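Local coordinates for epidermal growth factor receptor pathway substrate 8-like protein 1 (Mus musculus, PDB 2CY5) that probably acts as an adaptor in epidermal growth factor receptor signalling, through a phosphotyrosine-binding (PTB) domain expected to recognise peptide segments of partner proteins, at residues C99-P102 against E103-Q106; H28-E31 against D32-K36; K68-L71 against E72-P75; L62-P65 against V66-E69. All coordinates share one frame; numbering follows the deposited sequence.

Contact 1 of 4, residues C99-P102 against E103-Q106; sequences CQEP and ERAQ
Arg-104 N donates back to Glu-101 O over 3.1 Å, the bond that closes the turn. A water bridges the mouth of the loop: it accepts from Glu-101 N at 3.0 Å and donates to Gln-106 O at 2.8 Å. Beside the backbone bond the side chains of Glu-101 and Arg-104 run side by side and point the same way; both have CG beside their own backbone N. Glu-101 OE2 stands 3.8 Å from Arg-104 NE, a long salt bridge, with carboxylate and guanidinium planes 56° apart. The stronger partner of the guanidinium is Asp-108 of the second subunit, so this loop also takes part in the dimer contact. In the fold, Glu-101 to Arg-104 form a type I beta turn in the connection between strands 94-99 and 108-114, with Pro-102 at its second position. The carbon stems add packing, Glu-101 CB lying 4.1 Å from Arg-104 CG. Glu-103, bent at chi2 (58°), folds its carboxylate back over the proline ring, bringing OE1 to 3.0 Å from Pro-102 CB and OE2 to 3.1 Å from Pro-102 CG.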
ATOM      1  N   CYS A  99       5.564   0.110  -8.371  1.00 32.71           N
ATOM      2  CA  CYS A  99       4.950   1.427  -8.198  1.00 30.88           C
ATOM      3  C   CYS A  99       5.751   2.111  -7.023  1.00 41.41           C
ATOM      4  O   CYS A  99       6.368   1.390  -6.159  1.00 36.85           O
ATOM      5  CB  CYS A  99       3.528   1.227  -7.731  1.00 41.43           C
ATOM      6  SG  CYS A  99       2.721   0.440  -9.111  1.00 49.27           S
ATOM      7  N   GLN A 100       5.730   3.424  -6.992  1.00 31.65           N
ATOM      8  CA  GLN A 100       6.355   4.159  -5.814  1.00 33.48           C
ATOM      9  C   GLN A 100       5.196   5.029  -5.421  1.00 39.06           C
ATOM     10  O   GLN A 100       4.853   6.033  -6.131  1.00 40.62           O
ATOM     11  CB  GLN A 100       7.562   5.043  -6.273  1.00 37.25           C
ATOM     12  CG  GLN A 100       8.124   6.012  -5.084  1.00 41.50           C
ATOM     13  CD  GLN A 100       8.423   5.146  -3.838  1.00 38.99           C
ATOM     14  OE1 GLN A 100       7.656   5.096  -2.867  1.00 48.92           O
ATOM     15  NE2 GLN A 100       9.499   4.451  -3.882  1.00 33.64           N
ATOM     16  N   GLU A 101       4.443   4.597  -4.439  1.00 39.78           N
ATOM     17  CA  GLU A 101       3.305   5.396  -3.975  1.00 45.24           C
ATOM     18  C   GLU A 101       3.942   6.616  -3.177  1.00 49.85           C
ATOM     19  O   GLU A 101       5.016   6.491  -2.443  1.00 42.50           O
ATOM     20  CB  GLU A 101       2.444   4.595  -3.060  1.00 50.06           C
ATOM     21  CG  GLU A 101       1.734   3.486  -3.783  1.00 60.52           C
ATOM     22  CD  GLU A 101       0.803   2.753  -2.865  1.00 69.40           C
ATOM     23  OE1 GLU A 101       0.045   3.432  -2.135  1.00 73.83           O
ATOM     24  OE2 GLU A 101       0.808   1.484  -2.856  1.00 76.86           O
ATOM     25  N   PRO A 102       3.359   7.819  -3.349  1.00 50.97           N
ATOM     26  CA  PRO A 102       3.871   9.061  -2.665  1.00 54.89           C
ATOM     27  C   PRO A 102       4.048   8.970  -1.130  1.00 46.52           C
ATOM     28  O   PRO A 102       5.080   9.362  -0.554  1.00 49.61           O
ATOM     29  CB  PRO A 102       2.798  10.129  -3.017  1.00 59.30           C
ATOM     30  CG  PRO A 102       1.444   9.276  -3.020  1.00 56.93           C
ATOM     31  CD  PRO A 102       1.968   8.019  -3.862  1.00 57.15           C
ATOM     32  N   GLU A 103       3.104   8.355  -0.524  1.00 44.33           N
ATOM     33  CA  GLU A 103       3.159   8.158   0.904  1.00 50.74           C
ATOM     34  C   GLU A 103       4.100   7.091   1.509  1.00 48.76           C
ATOM     35  O   GLU A 103       4.364   7.016   2.776  1.00 43.15           O
ATOM     36  CB  GLU A 103       1.790   7.799   1.340  1.00 51.99           C
ATOM     37  CG  GLU A 103       0.887   9.002   1.419  1.00 71.94           C
ATOM     38  CD  GLU A 103       0.753   9.753   0.128  1.00 78.16           C
ATOM     39  OE1 GLU A 103       1.740  10.429  -0.237  1.00 87.36           O
ATOM     40  OE2 GLU A 103      -0.328   9.675  -0.513  1.00 83.46           O
ATOM     41  N   ARG A 104       4.533   6.178   0.650  1.00 36.73           N
ATOM     42  CA  ARG A 104       5.374   5.075   1.142  1.00 31.09           C
ATOM     43  C   ARG A 104       6.830   5.364   1.067  1.00 34.10           C
ATOM     44  O   ARG A 104       7.297   5.952   0.125  1.00 34.40           O
ATOM     45  CB  ARG A 104       5.042   3.735   0.326  1.00 30.86           C
ATOM     46  CG  ARG A 104       3.566   3.321   0.711  1.00 41.46           C
ATOM     47  CD  ARG A 104       3.252   1.974  -0.011  1.00 43.12           C
ATOM     48  NE  ARG A 104       2.185   1.449   0.712  1.00 50.59           N
ATOM     49  CZ  ARG A 104       2.311   0.537   1.677  1.00 47.90           C
ATOM     50  NH1 ARG A 104       3.446   0.023   2.027  1.00 41.93           N
ATOM     51  NH2 ARG A 104       1.252   0.121   2.234  1.00 49.92           N
ATOM     52  N   ALA A 105       7.574   4.831   1.987  1.00 33.42           N
ATOM     53  CA  ALA A 105       9.030   5.086   2.023  1.00 37.93           C
ATOM     54  C   ALA A 105       9.778   4.262   0.913  1.00 38.81           C
ATOM     55  O   ALA A 105      10.857   4.675   0.465  1.00 35.89           O
ATOM     56  CB  ALA A 105       9.555   4.660   3.316  1.00 37.09           C
ATOM     57  N   GLN A 106       9.186   3.152   0.435  1.00 37.21           N
ATOM     58  CA  GLN A 106       9.868   2.279  -0.518  1.00 34.61           C
ATOM     59  C   GLN A 106       8.914   1.931  -1.653  1.00 32.90           C
ATOM     60  O   GLN A 106       7.692   1.955  -1.465  1.00 28.67           O
ATOM     61  CB  GLN A 106      10.245   1.009   0.174  1.00 32.27           C
ATOM     62  CG  GLN A 106      11.502   1.192   1.149  1.00 44.93           C
ATOM     63  CD  GLN A 106      11.839  -0.056   2.001  1.00 56.54           C
ATOM     64  OE1 GLN A 106      10.990  -1.020   2.189  1.00 55.14           O
ATOM     65  NE2 GLN A 106      13.090  -0.033   2.584  1.00 61.43           N
TER
HETATM   66  O   HOH W   1       5.286   2.278  -2.767  1.00 37.16           O

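Contact 2 of 4, residues H28-E31 against D32-K36; sequences HTVE and DASRK
The guanidinium of Arg-35 lies over Glu-31 O, which approaches one of its faces with NH1 3.6 Å from that oxygen. Asp-32 CA also packs on a face, displaced toward the rim, and a bend at chi3 (-71°) folds the arginine back along the helix to reach these groups. The Glu-31 and Arg-35 side chains cross at about a right angle, Glu-31 OE1 staying 4.3 Å from Arg-35 NH1, beyond a salt bridge. The modelled approach of Arg-35 NH2 to Asp-32 OD1 is too close to be trusted.

The second flat group, the carboxylate of Asp-32, is turned toward the chain ahead of the helix. Its OD2 takes two backbone donors: His-28 N, 2.8 Å away, comes in on the anti lone pair, while Thr-29 N, at 3.1 Å, meets it from above the carboxylate plane. The His-28 and Asp-32 side chains cross at a slant, with ring and carboxylate planes 78° apart, and of the histidine side chain CB comes nearest to Asp-32 OD2, at 3.7 Å. Next along the helix, Val-30 O accepts from both Ser-34 N and Ser-34 OG, which arrive from opposite faces of the carbonyl. On the inner side, Val-30 and Ala-33 pack against Leu-96 of the sheet.

Thr-29 OG1, set between its own backbone N and carbonyl carbon (chi1 60°), accepts in turn from Asp-32 N at 2.9 Å. This bond and the one from Thr-29 N to Asp-32 OD2 make a capping box, with Thr-29 as N-cap of helix 30-42.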
ATOM      1  N   HIS A  28      17.311  -6.512  -7.504  1.00 38.27           N
ATOM      2  CA  HIS A  28      17.640  -5.341  -8.386  1.00 39.61           C
ATOM      3  C   HIS A  28      17.099  -5.461  -9.736  1.00 37.81           C
ATOM      4  O   HIS A  28      17.029  -4.432 -10.453  1.00 40.82           O
ATOM      5  CB  HIS A  28      19.192  -5.191  -8.450  1.00 44.76           C
ATOM      6  CG  HIS A  28      19.850  -5.123  -7.101  1.00 51.25           C
ATOM      7  ND1 HIS A  28      21.027  -5.778  -6.807  1.00 55.29           N
ATOM      8  CD2 HIS A  28      19.435  -4.560  -5.930  1.00 52.44           C
ATOM      9  CE1 HIS A  28      21.305  -5.629  -5.511  1.00 52.44           C
ATOM     10  NE2 HIS A  28      20.354  -4.899  -4.958  1.00 51.11           N
ATOM     11  N   THR A  29      16.835  -6.693 -10.174  1.00 37.33           N
ATOM     12  CA  THR A  29      16.347  -6.918 -11.523  1.00 38.84           C
ATOM     13  C   THR A  29      15.027  -7.698 -11.552  1.00 38.75           C
ATOM     14  O   THR A  29      14.672  -8.245 -10.551  1.00 34.73           O
ATOM     15  CB  THR A  29      17.260  -7.825 -12.370  1.00 39.52           C
ATOM     16  OG1 THR A  29      17.387  -9.116 -11.739  1.00 37.78           O
ATOM     17  CG2 THR A  29      18.631  -7.127 -12.456  1.00 42.34           C
ATOM     18  N   VAL A  30      14.313  -7.653 -12.699  1.00 37.25           N
ATOM     19  CA  VAL A  30      13.125  -8.440 -12.893  1.00 39.12           C
ATOM     20  C   VAL A  30      13.387  -9.893 -12.566  1.00 44.02           C
ATOM     21  O   VAL A  30      12.526 -10.589 -11.990  1.00 41.98           O
ATOM     22  CB  VAL A  30      12.626  -8.315 -14.359  1.00 39.27           C
ATOM     23  CG1 VAL A  30      11.355  -9.307 -14.582  1.00 39.15           C
ATOM     24  CG2 VAL A  30      12.115  -6.920 -14.539  1.00 40.91           C
ATOM     25  N   GLU A  31      14.547 -10.422 -12.990  1.00 43.40           N
ATOM     26  CA  GLU A  31      14.881 -11.787 -12.710  1.00 43.19           C
ATOM     27  C   GLU A  31      14.989 -12.046 -11.161  1.00 43.26           C
ATOM     28  O   GLU A  31      14.463 -13.112 -10.682  1.00 41.22           O
ATOM     29  CB  GLU A  31      16.218 -12.135 -13.331  1.00 52.04           C
ATOM     30  CG  GLU A  31      16.165 -12.768 -14.624  1.00 68.17           C
ATOM     31  CD  GLU A  31      15.918 -14.288 -14.450  1.00 79.66           C
ATOM     32  OE1 GLU A  31      14.869 -14.636 -13.811  1.00 84.86           O
ATOM     33  OE2 GLU A  31      16.754 -15.134 -14.941  1.00 82.48           O
ATOM     34  N   ASP A  32      15.678 -11.125 -10.438  1.00 38.09           N
ATOM     35  CA  ASP A  32      15.769 -11.275  -8.964  1.00 40.40           C
ATOM     36  C   ASP A  32      14.312 -11.309  -8.378  1.00 36.74           C
ATOM     37  O   ASP A  32      13.974 -12.122  -7.480  1.00 38.62           O
ATOM     38  CB  ASP A  32      16.420 -10.126  -8.261  1.00 35.80           C
ATOM     39  CG  ASP A  32      17.961  -9.948  -8.611  1.00 50.79           C
ATOM     40  OD1 ASP A  32      18.671 -10.980  -8.870  1.00 48.82           O
ATOM     41  OD2 ASP A  32      18.489  -8.788  -8.520  1.00 46.30           O
ATOM     42  N   ALA A  33      13.455 -10.460  -8.922  1.00 33.29           N
ATOM     43  CA  ALA A  33      12.085 -10.395  -8.417  1.00 36.56           C
ATOM     44  C   ALA A  33      11.351 -11.658  -8.685  1.00 42.04           C
ATOM     45  O   ALA A  33      10.562 -12.103  -7.793  1.00 32.01           O
ATOM     46  CB  ALA A  33      11.338  -9.200  -9.055  1.00 34.12           C
ATOM     47  N   SER A  34      11.521 -12.240  -9.909  1.00 33.09           N
ATOM     48  CA  SER A  34      10.822 -13.519 -10.188  1.00 38.65           C
ATOM     49  C   SER A  34      11.360 -14.614  -9.243  1.00 38.61           C
ATOM     50  O   SER A  34      10.593 -15.488  -8.789  1.00 37.25           O
ATOM     51  CB  SER A  34      11.038 -14.057 -11.666  1.00 39.25           C
ATOM     52  OG  SER A  34      10.699 -13.114 -12.567  1.00 50.11           O
ATOM     53  N   ARG A  35      12.656 -14.558  -8.970  1.00 37.04           N
ATOM     54  CA  ARG A  35      13.227 -15.582  -8.070  1.00 42.80           C
ATOM     55  C   ARG A  35      12.620 -15.401  -6.648  1.00 44.72           C
ATOM     56  O   ARG A  35      12.313 -16.386  -5.955  1.00 39.36           O
ATOM     57  CB  ARG A  35      14.775 -15.519  -7.883  1.00 45.23           C
ATOM     58  CG  ARG A  35      15.533 -15.929  -9.149  1.00 53.22           C
ATOM     59  CD  ARG A  35      17.004 -16.280  -8.900  1.00 54.34           C
ATOM     60  NE  ARG A  35      17.779 -15.105  -8.586  1.00 67.82           N
ATOM     61  CZ  ARG A  35      18.171 -14.165  -9.465  1.00 71.91           C
ATOM     62  NH1 ARG A  35      17.875 -14.236 -10.757  1.00 68.69           N
ATOM     63  NH2 ARG A  35      18.893 -13.139  -9.029  1.00 75.83           N
ATOM     64  N   LYS A  36      12.497 -14.155  -6.199  1.00 40.96           N
ATOM     65  CA  LYS A  36      11.936 -13.978  -4.834  1.00 39.29           C
ATOM     66  C   LYS A  36      10.472 -14.419  -4.903  1.00 33.32           C
ATOM     67  O   LYS A  36      10.001 -15.038  -3.958  1.00 34.88           O
ATOM     68  CB  LYS A  36      12.080 -12.537  -4.446  1.00 35.11           C
ATOM     69  CG  LYS A  36      11.329 -12.171  -3.146  1.00 36.60           C
ATOM     70  CD  LYS A  36      11.844 -10.803  -2.612  1.00 41.48           C
ATOM     71  CE  LYS A  36      10.964 -10.442  -1.259  1.00 46.49           C
ATOM     72  NZ  LYS A  36      11.765  -9.417  -0.467  1.00 49.27           N
TER

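Contact 3 of 4, residues K68-L71 against E72-P75; sequences KEEL and ESYP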
ATOM      1  N   LYS A  68     -17.429  -4.893  -8.715  1.00 81.34           N
ATOM      2  CA  LYS A  68     -16.892  -3.779  -9.472  1.00 78.72           C
ATOM      3  C   LYS A  68     -16.368  -2.643  -8.606  1.00 75.17           C
ATOM      4  O   LYS A  68     -15.987  -1.604  -9.103  1.00 76.98           O
ATOM      5  CB  LYS A  68     -17.895  -3.281 -10.509  1.00 81.66           C
ATOM      6  CG  LYS A  68     -17.788  -3.980 -11.902  1.00 84.36           C
ATOM      7  CD  LYS A  68     -18.157  -5.432 -11.840  1.00 87.87           C
ATOM      8  CE  LYS A  68     -17.972  -6.122 -13.199  1.00 89.72           C
ATOM      9  NZ  LYS A  68     -18.522  -7.514 -13.139  1.00 91.72           N
ATOM     10  N   GLU A  69     -16.288  -2.826  -7.309  1.00 72.38           N
ATOM     11  CA  GLU A  69     -15.732  -1.722  -6.533  1.00 74.71           C
ATOM     12  C   GLU A  69     -14.236  -1.641  -6.595  1.00 68.35           C
ATOM     13  O   GLU A  69     -13.588  -2.646  -6.691  1.00 66.42           O
ATOM     14  CB  GLU A  69     -16.111  -1.822  -5.102  1.00 81.43           C
ATOM     15  CG  GLU A  69     -15.707  -3.072  -4.486  1.00 91.26           C
ATOM     16  CD  GLU A  69     -16.045  -3.031  -2.999  1.00100.75           C
ATOM     17  OE1 GLU A  69     -15.546  -2.074  -2.307  1.00102.04           O
ATOM     18  OE2 GLU A  69     -16.816  -3.948  -2.545  1.00102.85           O
ATOM     19  N   GLU A  70     -13.700  -0.440  -6.539  1.00 63.82           N
ATOM     20  CA  GLU A  70     -12.277  -0.227  -6.617  1.00 66.09           C
ATOM     21  C   GLU A  70     -11.516  -0.775  -5.435  1.00 66.68           C
ATOM     22  O   GLU A  70     -11.841  -0.423  -4.310  1.00 67.48           O
ATOM     23  CB  GLU A  70     -11.950   1.238  -6.739  1.00 66.62           C
ATOM     24  CG  GLU A  70     -10.501   1.559  -6.865  1.00 68.66           C
ATOM     25  CD  GLU A  70     -10.315   3.044  -7.186  1.00 76.84           C
ATOM     26  OE1 GLU A  70     -11.086   3.587  -8.033  1.00 76.72           O
ATOM     27  OE2 GLU A  70      -9.395   3.676  -6.598  1.00 77.89           O
ATOM     28  N   LEU A  71     -10.494  -1.605  -5.711  1.00 59.01           N
ATOM     29  CA  LEU A  71      -9.683  -2.186  -4.678  1.00 56.33           C
ATOM     30  C   LEU A  71      -8.429  -1.396  -4.541  1.00 56.43           C
ATOM     31  O   LEU A  71      -7.895  -1.320  -3.450  1.00 53.62           O
ATOM     32  CB  LEU A  71      -9.309  -3.586  -5.009  1.00 57.92           C
ATOM     33  CG  LEU A  71     -10.354  -4.655  -5.110  1.00 59.55           C
ATOM     34  CD1 LEU A  71      -9.662  -5.984  -5.429  1.00 57.43           C
ATOM     35  CD2 LEU A  71     -11.090  -4.656  -3.761  1.00 60.84           C
ATOM     36  N   GLU A  72      -7.913  -0.805  -5.630  1.00 51.50           N
ATOM     37  CA  GLU A  72      -6.696  -0.030  -5.501  1.00 51.26           C
ATOM     38  C   GLU A  72      -6.518   0.753  -6.799  1.00 49.40           C
ATOM     39  O   GLU A  72      -7.055   0.323  -7.842  1.00 48.05           O
ATOM     40  CB  GLU A  72      -5.504  -0.987  -5.328  1.00 57.46           C
ATOM     41  CG  GLU A  72      -4.264  -0.215  -4.887  1.00 75.60           C
ATOM     42  CD  GLU A  72      -4.393   0.438  -3.453  1.00 82.34           C
ATOM     43  OE1 GLU A  72      -4.866  -0.286  -2.538  1.00 89.66           O
ATOM     44  OE2 GLU A  72      -4.014   1.646  -3.233  1.00 88.12           O
ATOM     45  N   SER A  73      -5.796   1.860  -6.783  1.00 46.21           N
ATOM     46  CA  SER A  73      -5.526   2.549  -7.998  1.00 49.66           C
ATOM     47  C   SER A  73      -4.131   3.167  -8.007  1.00 51.20           C
ATOM     48  O   SER A  73      -3.591   3.618  -7.021  1.00 51.16           O
ATOM     49  CB  SER A  73      -6.544   3.609  -8.215  1.00 57.57           C
ATOM     50  OG  SER A  73      -6.461   4.549  -7.203  1.00 62.28           O
ATOM     51  N   TYR A  74      -3.482   3.141  -9.121  1.00 37.84           N
ATOM     52  CA  TYR A  74      -2.182   3.729  -9.249  1.00 40.14           C
ATOM     53  C   TYR A  74      -2.118   4.722 -10.402  1.00 43.79           C
ATOM     54  O   TYR A  74      -2.129   4.338 -11.577  1.00 45.97           O
ATOM     55  CB  TYR A  74      -1.189   2.620  -9.527  1.00 42.47           C
ATOM     56  CG  TYR A  74      -1.253   1.420  -8.588  1.00 56.05           C
ATOM     57  CD1 TYR A  74      -2.044   0.310  -8.918  1.00 60.66           C
ATOM     58  CD2 TYR A  74      -0.553   1.407  -7.342  1.00 62.06           C
ATOM     59  CE1 TYR A  74      -2.182  -0.779  -8.074  1.00 66.20           C
ATOM     60  CE2 TYR A  74      -0.665   0.313  -6.468  1.00 63.37           C
ATOM     61  CZ  TYR A  74      -1.503  -0.788  -6.843  1.00 68.87           C
ATOM     62  OH  TYR A  74      -1.762  -1.881  -6.018  1.00 70.05           O
ATOM     63  N   PRO A  75      -2.057   6.001 -10.105  1.00 44.29           N
ATOM     64  CA  PRO A  75      -1.963   7.034 -11.131  1.00 44.72           C
ATOM     65  C   PRO A  75      -0.692   6.730 -11.885  1.00 49.04           C
ATOM     66  O   PRO A  75       0.283   6.206 -11.279  1.00 46.21           O
ATOM     67  CB  PRO A  75      -1.827   8.348 -10.331  1.00 50.22           C
ATOM     68  CG  PRO A  75      -1.321   7.901  -9.013  1.00 51.56           C
ATOM     69  CD  PRO A  75      -1.984   6.547  -8.705  1.00 47.83           C
TER
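Glu-70 reaches forward along its own strand to Ser-73. From CB the chain sets off with CG opposite the backbone N (chi1 -178°) and stays extended, so it runs over the intervening backbone: CG passes 3.7 Å from Glu-72 N and 3.8 Å from Glu-72 O. CD then comes to 3.9 Å from Ser-73 CB. At the tip, OE2 accepts a hydrogen bond of 3.1 Å from Ser-73 OG, which meets it from above the carboxylate plane. The serine hydroxyl, tucked between its own backbone N and carbonyl carbon, faces back toward the glutamate. Glu-72 leaves the strand on the other side and bends at chi2; its carboxylate comes close to that of Glu-72 of the second subunit.

A residue and the third one after it would normally sit on different sides of a strand. Here Leu-71 turns the backbone into a nearly helical conformation (-99°/-32°), which puts Leu-71 and Glu-72 on one side and leaves Glu-70 and Ser-73 together on the other. Both Leu-71 and Glu-72 pair with Leu-62 of strand 59-63: a classic beta bulge in the edge strand of this chain's PTB sheet.

Contact 4 of 4, residues L62-P65 against V66-E69; sequences LLDP and VSKE
Asp-64 OD1 is gripped by two successive backbone N-H groups: Val-66 N at 2.9 Å and Ser-67 N at 3.1 Å. They reach the oxygen from opposite faces of the carboxylate, both on its anti side and each tilted out of the plane, and both bonds are fairly straight. Setting CG opposite the backbone N (chi1 179°) swings the carboxylate over the turn, where both donors reach it and hold its rotation. The main chain of the same residue closes the loop as well, Asp-64 O accepting from Lys-68 N at 2.9 Å.

A side-chain bond from Asp-64 to the residue two ahead, together with a backbone bond to the residue four ahead, makes an Asx motif. It shapes the loop of the beta hairpin between strands 59-63 and 70-75, and the return is made by Lys-68, whose backbone takes a left-handed conformation (66°/8°). At the base of the loop, next to the strands, Asp-64 N donates to Glu-69 O over 3.1 Å, joining the two legs.

Lys-68 bends at chi2 and then runs out straight, carrying NZ round the outside to Pro-65 O, 2.8 Å away; it comes from above the carbonyl plane. Ser-67 OG lies tight against Asp-64 CB, at 3.0 Å, and takes a weak hydrogen bond from Glu-69 N. At the sheet end the buried Leu-63 packs on the returning backbone, its CD2 3.7 Å from Lys-68 O, while its side chain also touches Leu-52 and Arg-54 of the neighbouring strand.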
ATOM      1  N   LEU A  62      -7.485  -1.506  -9.945  1.00 34.88           N
ATOM      2  CA  LEU A  62      -7.777  -2.895  -9.694  1.00 35.59           C
ATOM      3  C   LEU A  62      -9.197  -2.981  -9.069  1.00 44.54           C
ATOM      4  O   LEU A  62      -9.436  -2.351  -7.984  1.00 47.64           O
ATOM      5  CB  LEU A  62      -6.801  -3.516  -8.681  1.00 42.45           C
ATOM      6  CG  LEU A  62      -5.374  -3.398  -9.242  1.00 45.31           C
ATOM      7  CD1 LEU A  62      -4.412  -3.796  -8.186  1.00 48.24           C
ATOM      8  CD2 LEU A  62      -5.297  -4.607 -10.398  1.00 46.88           C
ATOM      9  N   LEU A  63     -10.095  -3.787  -9.641  1.00 43.41           N
ATOM     10  CA  LEU A  63     -11.453  -3.925  -9.090  1.00 47.66           C
ATOM     11  C   LEU A  63     -11.892  -5.327  -8.730  1.00 52.24           C
ATOM     12  O   LEU A  63     -11.389  -6.309  -9.287  1.00 50.59           O
ATOM     13  CB  LEU A  63     -12.494  -3.319 -10.086  1.00 49.41           C
ATOM     14  CG  LEU A  63     -12.018  -2.052 -10.877  1.00 51.67           C
ATOM     15  CD1 LEU A  63     -12.622  -1.976 -12.326  1.00 56.82           C
ATOM     16  CD2 LEU A  63     -12.491  -0.925 -10.162  1.00 51.82           C
ATOM     17  N   ASP A  64     -12.899  -5.466  -7.842  1.00 54.57           N
ATOM     18  CA  ASP A  64     -13.428  -6.789  -7.534  1.00 56.02           C
ATOM     19  C   ASP A  64     -14.231  -7.187  -8.775  1.00 55.59           C
ATOM     20  O   ASP A  64     -15.052  -6.415  -9.228  1.00 56.56           O
ATOM     21  CB  ASP A  64     -14.321  -6.730  -6.355  1.00 63.38           C
ATOM     22  CG  ASP A  64     -14.905  -8.097  -6.044  1.00 71.59           C
ATOM     23  OD1 ASP A  64     -15.892  -8.543  -6.724  1.00 72.11           O
ATOM     24  OD2 ASP A  64     -14.331  -8.732  -5.139  1.00 74.40           O
ATOM     25  N   PRO A  65     -13.942  -8.334  -9.380  1.00 56.69           N
ATOM     26  CA  PRO A  65     -14.580  -8.844 -10.593  1.00 66.77           C
ATOM     27  C   PRO A  65     -16.095  -8.909 -10.664  1.00 71.05           C
ATOM     28  O   PRO A  65     -16.654  -8.998 -11.767  1.00 72.57           O
ATOM     29  CB  PRO A  65     -13.931 -10.216 -10.779  1.00 64.70           C
ATOM     30  CG  PRO A  65     -13.564 -10.590  -9.477  1.00 65.93           C
ATOM     31  CD  PRO A  65     -13.002  -9.324  -8.882  1.00 62.00           C
ATOM     32  N   VAL A  66     -16.745  -8.901  -9.511  1.00 73.11           N
ATOM     33  CA  VAL A  66     -18.213  -8.945  -9.458  1.00 78.06           C
ATOM     34  C   VAL A  66     -18.778  -7.636  -9.000  1.00 78.55           C
ATOM     35  O   VAL A  66     -19.488  -7.029  -9.774  1.00 79.36           O
ATOM     36  CB  VAL A  66     -18.721 -10.051  -8.516  1.00 78.99           C
ATOM     37  CG1 VAL A  66     -20.274 -10.055  -8.493  1.00 80.42           C
ATOM     38  CG2 VAL A  66     -18.186 -11.369  -9.027  1.00 79.20           C
ATOM     39  N   SER A  67     -18.433  -7.213  -7.772  1.00 76.85           N
ATOM     40  CA  SER A  67     -18.937  -5.988  -7.208  1.00 77.28           C
ATOM     41  C   SER A  67     -18.512  -4.764  -7.977  1.00 79.96           C
ATOM     42  O   SER A  67     -19.123  -3.722  -7.912  1.00 77.88           O
ATOM     43  CB  SER A  67     -18.463  -5.858  -5.777  1.00 80.36           C
ATOM     44  OG  SER A  67     -17.073  -5.691  -5.693  1.00 81.82           O
ATOM     45  N   LYS A  68     -17.429  -4.893  -8.715  1.00 81.34           N
ATOM     46  CA  LYS A  68     -16.892  -3.779  -9.472  1.00 78.72           C
ATOM     47  C   LYS A  68     -16.368  -2.643  -8.606  1.00 75.17           C
ATOM     48  O   LYS A  68     -15.987  -1.604  -9.103  1.00 76.98           O
ATOM     49  CB  LYS A  68     -17.895  -3.281 -10.509  1.00 81.66           C
ATOM     50  CG  LYS A  68     -17.788  -3.980 -11.902  1.00 84.36           C
ATOM     51  CD  LYS A  68     -18.157  -5.432 -11.840  1.00 87.87           C
ATOM     52  CE  LYS A  68     -17.972  -6.122 -13.199  1.00 89.72           C
ATOM     53  NZ  LYS A  68     -18.522  -7.514 -13.139  1.00 91.72           N
ATOM     54  N   GLU A  69     -16.288  -2.826  -7.309  1.00 72.38           N
ATOM     55  CA  GLU A  69     -15.732  -1.722  -6.533  1.00 74.71           C
ATOM     56  C   GLU A  69     -14.236  -1.641  -6.595  1.00 68.35           C
ATOM     57  O   GLU A  69     -13.588  -2.646  -6.691  1.00 66.42           O
ATOM     58  CB  GLU A  69     -16.111  -1.822  -5.102  1.00 81.43           C
ATOM     59  CG  GLU A  69     -15.707  -3.072  -4.486  1.00 91.26           C
ATOM     60  CD  GLU A  69     -16.045  -3.031  -2.999  1.00100.75           C
ATOM     61  OE1 GLU A  69     -15.546  -2.074  -2.307  1.00102.04           O
ATOM     62  OE2 GLU A  69     -16.816  -3.948  -2.545  1.00102.85           O
TER

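Contacts 3 and 4 belong to one hairpin and share Lys-68 and Glu-69: contact 4 turns the chain, contact 3 bulges the returning edge strand, and Leu-71 N probably bonds to Leu-62 O between them. Contact 1 touches contact 3 through Cys-99 and Glu-101 on Tyr-74. Contact 2 stands apart: its centre is about 29 Å from that of contact 4, and the two lie on opposite sides of the chain's centre. Contacts 1 and 3 are surface arrangements and approach the second subunit; contacts 2 and 4 are partly buried. An aspartate carboxylate gathers backbone N-H groups in both contacts 2 and 4, at a helix start and in a hairpin loop, whereas the acidic side chains of contacts 1 and 3 meet other side chains.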